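Local structure of glycosyl hydrolase, family 31/fibronectin type III domain protein (Clostridium perfringens, 4LKS) at residues 27-32 and 65-70; 95-100 and 139-144. The protein binds galactose through a family 32 carbohydrate-binding module, which probably brings the parent family 31 glycoside hydrolase to galactose-bearing glycans. One frame throughout, in Å; residues are numbered along the deposited sequence. Where two conformers were deposited one is given.

How the contacts relate
Contact 1 comes first along the chain. It joins edge strand 26-31 to strand 64-70 and closes a loop of 32 residues, which holds the calcium ligands N42, D45, D47 and T50 and the galactose-pocket residues H53 and Y56. Contact 2 opens only after contact 1 has closed. It joins strand 95-100 to strand 140-148, and the 38 residues between its segments include strands 107-113 and 129-138. The two contacts therefore follow in series and neither nest nor cross. They meet side by side in the five-stranded antiparallel sheet of the beta-sandwich, where strands 64-70 and 140-148 are neighbours; L70 N lies 2.8 Å from Q139 O, a probable hydrogen bond.

Contact 1 (27-32 and 65-70); sequences EAIYAT and SITIKL
E27 and K69 form an antiparallel hydrogen-bonded pair. K69 N gives a nearly straight bond to E27 O, 2.7 Å long. Their extended side chains lie side by side and point the same way. Their charged ends stay apart, with E27 OE1 4.6 Å from K69 NZ. One water bridges them, giving a proton to OE1 and accepting one from NZ. The methyl CG2 of I29 packs on K69 CB at 3.7 Å, and the two side chains cross at about a right angle. I29 CG1 meets T67 CG2 at 3.9 Å.

The register slips by one residue between A28 and Y30. This beta bulge lies in strand 26-31, at the edge of the five-stranded sheet of a beta-sandwich. I29 N still bonds to T67 O, and T67 N to Y30 O. At the far end T32 N bonds to S65 O, and the T32 side chain adds a second bond. T32 OG1, anti to the carbonyl carbon (chi1 -52°), accepts from S65 N at 2.8 Å.

E27, Y30, T67 and K69 point to one face; A28, A31, I66 and I68 point to the opposite one. I68 CD1 reaches A28 CB at 3.9 Å. Behind them, W52 touches A31 and I66, while L162 and F164 of the second sheet cover I68.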
ATOM      1  N   GLU A  27      -4.728   4.568  10.434  1.00 10.47           N
ATOM      2  CA  GLU A  27      -4.804   3.356  11.240  1.00 10.67           C
ATOM      3  C   GLU A  27      -5.070   2.152  10.338  1.00 10.89           C
ATOM      4  O   GLU A  27      -6.094   2.101   9.638  1.00 11.60           O
ATOM      5  CB  GLU A  27      -5.910   3.470  12.296  1.00 12.04           C
ATOM      6  CG  GLU A  27      -5.995   2.236  13.184  1.00 12.65           C
ATOM      7  CD  GLU A  27      -7.221   2.205  14.094  1.00 17.11           C
ATOM      8  OE1 GLU A  27      -8.095   3.089  13.989  1.00 21.04           O
ATOM      9  OE2 GLU A  27      -7.306   1.258  14.910  1.00 23.91           O
ATOM     10  N   ALA A  28      -4.169   1.172  10.356  1.00  9.81           N
ATOM     11  CA  ALA A  28      -4.425  -0.071   9.630  1.00  9.14           C
ATOM     12  C   ALA A  28      -5.419  -0.898  10.432  1.00 11.91           C
ATOM     13  O   ALA A  28      -5.121  -1.318  11.556  1.00 13.40           O
ATOM     14  CB  ALA A  28      -3.136  -0.853   9.399  1.00  9.45           C
ATOM     15  N   ILE A  29      -6.596  -1.134   9.868  1.00  9.51           N
ATOM     16  CA  ILE A  29      -7.643  -1.816  10.625  1.00 12.28           C
ATOM     17  C   ILE A  29      -7.871  -3.257  10.199  1.00 14.11           C
ATOM     18  O   ILE A  29      -8.521  -4.020  10.913  1.00 14.18           O
ATOM     19  CB  ILE A  29      -8.979  -1.047  10.598  1.00 11.07           C
ATOM     20  CG1 ILE A  29      -9.514  -0.925   9.170  1.00 11.83           C
ATOM     21  CG2 ILE A  29      -8.830   0.318  11.260  1.00 13.00           C
ATOM     22  CD1 ILE A  29     -10.993  -0.583   9.126  1.00 13.02           C
ATOM     23  N   TYR A  30      -7.329  -3.643   9.050  1.00 11.02           N
ATOM     24  CA  TYR A  30      -7.495  -5.007   8.557  1.00 10.25           C
ATOM     25  C   TYR A  30      -6.432  -5.353   7.527  1.00 13.65           C
ATOM     26  O   TYR A  30      -5.997  -4.497   6.762  1.00 11.55           O
ATOM     27  CB  TYR A  30      -8.890  -5.170   7.934  1.00 14.89           C
ATOM     28  CG  TYR A  30      -9.095  -6.486   7.230  1.00 21.21           C
ATOM     29  CD1 TYR A  30      -9.531  -7.611   7.916  1.00 34.02           C
ATOM     30  CD2 TYR A  30      -8.846  -6.605   5.872  1.00 20.18           C
ATOM     31  CE1 TYR A  30      -9.708  -8.817   7.256  1.00 32.76           C
ATOM     32  CE2 TYR A  30      -9.013  -7.795   5.211  1.00 34.18           C
ATOM     33  CZ  TYR A  30      -9.448  -8.895   5.901  1.00 29.72           C
ATOM     34  OH  TYR A  30      -9.617 -10.081   5.226  1.00 38.22           O
ATOM     35  N   ALA A  31      -6.016  -6.613   7.500  1.00 10.88           N
ATOM     36  CA  ALA A  31      -5.256  -7.145   6.387  1.00 11.43           C
ATOM     37  C   ALA A  31      -5.612  -8.609   6.221  1.00 12.32           C
ATOM     38  O   ALA A  31      -5.991  -9.272   7.188  1.00 12.87           O
ATOM     39  CB  ALA A  31      -3.755  -6.986   6.614  1.00 11.93           C
ATOM     40  N   THR A  32      -5.476  -9.109   5.001  1.00 10.80           N
ATOM     41  CA  THR A  32      -5.832 -10.496   4.707  1.00 11.80           C
ATOM     42  C   THR A  32      -5.058 -11.447   5.612  1.00 12.88           C
ATOM     43  O   THR A  32      -5.611 -12.420   6.152  1.00 14.34           O
ATOM     44  CB  THR A  32      -5.501 -10.833   3.269  1.00 11.83           C
ATOM     45  OG1 THR A  32      -6.083  -9.852   2.397  1.00 12.47           O
ATOM     46  CG2 THR A  32      -6.036 -12.209   2.918  1.00 13.94           C
ATOM     47  N   SER A  65      -4.939  -7.933   0.724  1.00  8.89           N
ATOM     48  CA  SER A  65      -5.231  -6.518   0.834  0.68  9.13           C
ATOM     49  C   SER A  65      -5.015  -6.015   2.253  1.00  8.79           C
ATOM     50  O   SER A  65      -4.922  -6.793   3.229  1.00 10.54           O
ATOM     51  CB  SER A  65      -6.660  -6.222   0.367  0.68 12.79           C
ATOM     52  OG  SER A  65      -7.594  -6.638   1.339  0.68 11.16           O
ATOM     53  N   ILE A  66      -4.908  -4.703   2.351  1.00  8.72           N
ATOM     54  CA  ILE A  66      -4.783  -4.029   3.629  1.00  9.64           C
ATOM     55  C   ILE A  66      -5.729  -2.831   3.598  1.00  8.66           C
ATOM     56  O   ILE A  66      -5.819  -2.132   2.585  1.00  8.25           O
ATOM     57  CB  ILE A  66      -3.316  -3.611   3.921  1.00 10.00           C
ATOM     58  CG1 ILE A  66      -3.220  -2.918   5.278  1.00  9.70           C
ATOM     59  CG2 ILE A  66      -2.736  -2.730   2.799  1.00 10.81           C
ATOM     60  CD1 ILE A  66      -1.791  -2.727   5.755  1.00 10.01           C
ATOM     61  N   THR A  67      -6.447  -2.604   4.692  1.00  7.90           N
ATOM     62  CA  THR A  67      -7.373  -1.477   4.778  1.00  8.96           C
ATOM     63  C   THR A  67      -6.877  -0.460   5.795  1.00  9.91           C
ATOM     64  O   THR A  67      -6.605  -0.804   6.955  1.00 10.35           O
ATOM     65  CB  THR A  67      -8.782  -1.911   5.181  1.00 11.99           C
ATOM     66  OG1 THR A  67      -9.299  -2.821   4.205  1.00 12.16           O
ATOM     67  CG2 THR A  67      -9.702  -0.687   5.286  1.00 11.35           C
ATOM     68  N   ILE A  68      -6.734   0.781   5.335  1.00  8.47           N
ATOM     69  CA  ILE A  68      -6.337   1.909   6.168  1.00  8.90           C
ATOM     70  C   ILE A  68      -7.545   2.792   6.455  1.00  9.17           C
ATOM     71  O   ILE A  68      -8.285   3.189   5.533  1.00 10.41           O
ATOM     72  CB  ILE A  68      -5.267   2.771   5.469  1.00  8.94           C
ATOM     73  CG1 ILE A  68      -4.095   1.909   4.968  1.00  7.36           C
ATOM     74  CG2 ILE A  68      -4.805   3.925   6.390  1.00  9.38           C
ATOM     75  CD1 ILE A  68      -3.466   0.959   6.004  1.00  9.68           C
ATOM     76  N   LYS A  69      -7.748   3.086   7.737  1.00 10.26           N
ATOM     77  CA  LYS A  69      -8.777   4.010   8.186  1.00 10.10           C
ATOM     78  C   LYS A  69      -8.126   5.346   8.508  1.00  9.75           C
ATOM     79  O   LYS A  69      -7.099   5.378   9.182  1.00 11.28           O
ATOM     80  CB  LYS A  69      -9.443   3.459   9.453  1.00 11.31           C
ATOM     81  CG  LYS A  69     -10.478   4.389  10.064  1.00 12.43           C
ATOM     82  CD  LYS A  69     -10.962   3.841  11.401  1.00 14.58           C
ATOM     83  CE  LYS A  69     -11.917   4.807  12.060  1.00 16.68           C
ATOM     84  NZ  LYS A  69     -12.488   4.226  13.314  1.00 20.85           N
ATOM     85  N   LEU A  70      -8.719   6.437   8.031  1.00  9.32           N
ATOM     86  CA  LEU A  70      -8.220   7.788   8.313  1.00  8.39           C
ATOM     87  C   LEU A  70      -9.034   8.366   9.473  1.00 13.26           C
ATOM     88  O   LEU A  70     -10.131   7.878   9.769  1.00 13.64           O
ATOM     89  CB  LEU A  70      -8.303   8.667   7.055  1.00  9.79           C
ATOM     90  CG  LEU A  70      -7.400   8.145   5.923  1.00 13.69           C
ATOM     91  CD1 LEU A  70      -8.179   7.288   4.955  1.00 16.95           C
ATOM     92  CD2 LEU A  70      -6.716   9.293   5.185  1.00 18.52           C
TER
HETATM   93  O   HOH W   1     -10.543   2.882  14.992  1.00 32.40           O

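Contact 2 (95-100 and 139-144); sequences YKIETS and QYLRFT
R142 grips the carboxylate of E98 side-on with two nitrogens, in a salt bridge. R142 NE bonds to E98 OE1 at 2.9 Å, and R142 NH2 to E98 OE2 at 3.0 Å. Both oxygens lie close to the guanidinium plane. The carboxylate is turned 42° from that plane. NE comes to E98 OE1 from above the carboxylate plane, while R142 NH2 reaches OE2 on the syn side, also out of that plane. In E98, chi1 of -67° sets CG anti to the carbonyl carbon and beside the backbone N, and the carboxylate at the end of the chain meets R142. The R142 chain bends at chi3 (66°), which places NE for its bond to E98 OE1. The E98 and R142 chains run alongside each other. A water bonds to E98 OE1 and lies 2.6 Å from T144 OG1. W106 makes a cation-pi contact with R142.

The strands are antiparallel neighbours within the five-stranded sheet of the beta-sandwich. At their end a classic beta bulge sets Q139 and Y140 against S100. Both backbone N atoms bond to S100 O, from opposite faces of its plane.

I97, T99, L141 and F143 point to the face opposite E98 and R142. L141 CD1 meets I97 CG2 at 3.8 Å and T99 CG2 at 4.0 Å. F143 ring atom CE1 lies 3.7 Å from Y95 CB. I131 of the second sheet touches Y95 and I97.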
ATOM      1  N   TYR A  95      -1.640  -3.487  -8.529  1.00  8.64           N
ATOM      2  CA  TYR A  95      -2.467  -3.152  -7.372  1.00  9.58           C
ATOM      3  C   TYR A  95      -3.878  -2.731  -7.784  1.00  9.91           C
ATOM      4  O   TYR A  95      -4.153  -2.410  -8.959  1.00  9.75           O
ATOM      5  CB  TYR A  95      -1.811  -2.016  -6.554  1.00  8.57           C
ATOM      6  CG  TYR A  95      -1.688  -0.758  -7.387  1.00  8.02           C
ATOM      7  CD1 TYR A  95      -2.759   0.126  -7.504  1.00  7.84           C
ATOM      8  CD2 TYR A  95      -0.536  -0.483  -8.105  1.00  8.18           C
ATOM      9  CE1 TYR A  95      -2.684   1.251  -8.312  1.00  9.02           C
ATOM     10  CE2 TYR A  95      -0.446   0.654  -8.920  1.00  8.85           C
ATOM     11  CZ  TYR A  95      -1.530   1.512  -9.010  1.00 10.39           C
ATOM     12  OH  TYR A  95      -1.485   2.634  -9.815  1.00 11.29           O
ATOM     13  N   LYS A  96      -4.752  -2.706  -6.788  1.00  8.67           N
ATOM     14  CA  LYS A  96      -6.077  -2.120  -6.913  1.00  9.64           C
ATOM     15  C   LYS A  96      -6.296  -1.215  -5.708  1.00  8.83           C
ATOM     16  O   LYS A  96      -5.817  -1.501  -4.596  1.00  8.88           O
ATOM     17  CB  LYS A  96      -7.163  -3.208  -6.984  1.00 11.01           C
ATOM     18  CG  LYS A  96      -8.590  -2.655  -7.049  1.00 12.53           C
ATOM     19  CD  LYS A  96      -9.610  -3.747  -7.344  1.00 14.27           C
ATOM     20  CE  LYS A  96      -9.771  -4.703  -6.184  1.00 16.33           C
ATOM     21  NZ  LYS A  96     -10.890  -5.662  -6.484  1.00 16.94           N
ATOM     22  N   ILE A  97      -6.985  -0.102  -5.955  1.00  8.84           N
ATOM     23  CA  ILE A  97      -7.366   0.817  -4.893  0.62  7.96           C
ATOM     24  C   ILE A  97      -8.882   0.929  -4.843  1.00  8.37           C
ATOM     25  O   ILE A  97      -9.540   1.158  -5.866  1.00  9.36           O
ATOM     26  CB  ILE A  97      -6.771   2.213  -5.114  0.62  7.58           C
ATOM     27  CG1 ILE A  97      -5.253   2.162  -4.964  0.62 11.20           C
ATOM     28  CG2 ILE A  97      -7.363   3.208  -4.109  0.62  9.08           C
ATOM     29  CD1 ILE A  97      -4.551   3.399  -5.437  0.62  8.91           C
ATOM     30  N   GLU A  98      -9.435   0.759  -3.644  1.00  8.07           N
ATOM     31  CA  GLU A  98     -10.864   0.971  -3.405  1.00  9.33           C
ATOM     32  C   GLU A  98     -10.980   1.933  -2.236  1.00  8.08           C
ATOM     33  O   GLU A  98     -10.122   1.944  -1.364  1.00  9.25           O
ATOM     34  CB  GLU A  98     -11.545  -0.334  -3.002  1.00  9.56           C
ATOM     35  CG  GLU A  98     -11.602  -1.384  -4.072  1.00  8.51           C
ATOM     36  CD  GLU A  98     -11.923  -2.735  -3.472  1.00 11.83           C
ATOM     37  OE1 GLU A  98     -10.999  -3.379  -2.920  1.00 11.91           O
ATOM     38  OE2 GLU A  98     -13.104  -3.130  -3.491  1.00 12.86           O
ATOM     39  N   THR A  99     -12.044   2.729  -2.198  1.00  9.32           N
ATOM     40  CA  THR A  99     -12.260   3.593  -1.042  1.00  9.34           C
ATOM     41  C   THR A  99     -13.686   3.478  -0.554  1.00  9.17           C
ATOM     42  O   THR A  99     -14.575   3.043  -1.287  1.00 10.79           O
ATOM     43  CB  THR A  99     -11.941   5.078  -1.326  1.00  8.92           C
ATOM     44  OG1 THR A  99     -12.737   5.551  -2.413  1.00 10.66           O
ATOM     45  CG2 THR A  99     -10.466   5.275  -1.662  1.00  8.78           C
ATOM     46  N   SER A 100     -13.911   3.891   0.684  1.00  7.64           N
ATOM     47  CA  SER A 100     -15.270   3.928   1.211  1.00  8.77           C
ATOM     48  C   SER A 100     -15.412   4.937   2.331  1.00  9.77           C
ATOM     49  O   SER A 100     -14.414   5.423   2.880  1.00  9.45           O
ATOM     50  CB  SER A 100     -15.710   2.542   1.682  1.00 11.36           C
ATOM     51  OG  SER A 100     -15.000   2.155   2.830  1.00 12.26           O
ATOM     52  N   GLN A 139     -12.878   7.779   4.003  1.00  9.47           N
ATOM     53  CA  GLN A 139     -12.289   7.562   5.325  1.00  9.28           C
ATOM     54  C   GLN A 139     -11.590   6.198   5.399  1.00 10.22           C
ATOM     55  O   GLN A 139     -10.868   5.902   6.346  1.00 10.57           O
ATOM     56  CB  GLN A 139     -13.332   7.696   6.441  1.00 11.91           C
ATOM     57  CG  GLN A 139     -12.702   7.605   7.824  1.00 11.91           C
ATOM     58  CD  GLN A 139     -13.638   7.966   8.957  1.00 16.61           C
ATOM     59  OE1 GLN A 139     -14.848   8.101   8.768  1.00 16.11           O
ATOM     60  NE2 GLN A 139     -13.076   8.114  10.152  1.00 15.64           N
ATOM     61  N   TYR A 140     -11.813   5.362   4.392  1.00  8.64           N
ATOM     62  CA  TYR A 140     -11.148   4.058   4.334  1.00  8.23           C
ATOM     63  C   TYR A 140     -10.593   3.848   2.943  1.00  8.24           C
ATOM     64  O   TYR A 140     -11.244   4.183   1.942  1.00  9.54           O
ATOM     65  CB  TYR A 140     -12.138   2.924   4.655  1.00  8.98           C
ATOM     66  CG  TYR A 140     -12.830   3.082   5.985  1.00  8.84           C
ATOM     67  CD1 TYR A 140     -13.961   3.893   6.109  1.00 10.09           C
ATOM     68  CD2 TYR A 140     -12.359   2.423   7.109  1.00 12.54           C
ATOM     69  CE1 TYR A 140     -14.595   4.048   7.329  1.00 11.78           C
ATOM     70  CE2 TYR A 140     -12.983   2.572   8.328  1.00 12.32           C
ATOM     71  CZ  TYR A 140     -14.099   3.383   8.430  1.00 11.86           C
ATOM     72  OH  TYR A 140     -14.713   3.526   9.654  1.00 15.79           O
ATOM     73  N   LEU A 141      -9.397   3.272   2.871  1.00  7.77           N
ATOM     74  CA  LEU A 141      -8.814   2.900   1.595  1.00  7.39           C
ATOM     75  C   LEU A 141      -8.323   1.468   1.699  1.00  8.45           C
ATOM     76  O   LEU A 141      -7.567   1.135   2.602  1.00  7.97           O
ATOM     77  CB  LEU A 141      -7.662   3.857   1.218  1.00 10.21           C
ATOM     78  CG  LEU A 141      -7.023   3.626  -0.162  1.00  8.05           C
ATOM     79  CD1 LEU A 141      -6.601   4.945  -0.844  1.00  8.23           C
ATOM     80  CD2 LEU A 141      -5.840   2.655  -0.079  1.00  9.45           C
ATOM     81  N   ARG A 142      -8.765   0.633   0.769  1.00  8.41           N
ATOM     82  CA  ARG A 142      -8.305  -0.743   0.673  1.00  8.44           C
ATOM     83  C   ARG A 142      -7.338  -0.878  -0.501  1.00  7.94           C
ATOM     84  O   ARG A 142      -7.678  -0.602  -1.657  1.00  8.01           O
ATOM     85  CB  ARG A 142      -9.489  -1.702   0.535  1.00  9.81           C
ATOM     86  CG  ARG A 142      -9.077  -3.175   0.487  1.00  8.36           C
ATOM     87  CD  ARG A 142     -10.225  -4.109   0.844  1.00  8.87           C
ATOM     88  NE  ARG A 142     -11.306  -4.086  -0.146  1.00  9.44           N
ATOM     89  CZ  ARG A 142     -12.527  -4.570   0.077  1.00 10.14           C
ATOM     90  NH1 ARG A 142     -12.828  -5.105   1.253  1.00 11.90           N
ATOM     91  NH2 ARG A 142     -13.449  -4.518  -0.878  1.00  9.20           N
ATOM     92  N   PHE A 143      -6.120  -1.293  -0.168  1.00  8.96           N
ATOM     93  CA  PHE A 143      -5.035  -1.453  -1.131  1.00  9.48           C
ATOM     94  C   PHE A 143      -4.803  -2.945  -1.335  1.00  8.23           C
ATOM     95  O   PHE A 143      -4.473  -3.661  -0.386  1.00  9.21           O
ATOM     96  CB  PHE A 143      -3.772  -0.769  -0.590  1.00  9.23           C
ATOM     97  CG  PHE A 143      -2.573  -0.862  -1.507  1.00  6.91           C
ATOM     98  CD1 PHE A 143      -2.420   0.014  -2.570  1.00 10.17           C
ATOM     99  CD2 PHE A 143      -1.593  -1.821  -1.294  1.00 11.90           C
ATOM    100  CE1 PHE A 143      -1.307  -0.073  -3.417  1.00 11.60           C
ATOM    101  CE2 PHE A 143      -0.484  -1.904  -2.130  1.00 13.13           C
ATOM    102  CZ  PHE A 143      -0.339  -1.026  -3.183  1.00 11.98           C
ATOM    103  N   THR A 144      -5.002  -3.415  -2.565  1.00  9.40           N
ATOM    104  CA  THR A 144      -4.918  -4.837  -2.886  1.00  8.37           C
ATOM    105  C   THR A 144      -3.718  -5.103  -3.759  1.00  8.12           C
ATOM    106  O   THR A 144      -3.516  -4.423  -4.750  1.00  8.80           O
ATOM    107  CB  THR A 144      -6.176  -5.298  -3.628  1.00  9.54           C
ATOM    108  OG1 THR A 144      -7.316  -5.072  -2.794  1.00 11.20           O
ATOM    109  CG2 THR A 144      -6.081  -6.787  -3.975  1.00 12.90           C
TER
HETATM  110  O   HOH W   2      -8.392  -2.766  -3.357  1.00 10.10           O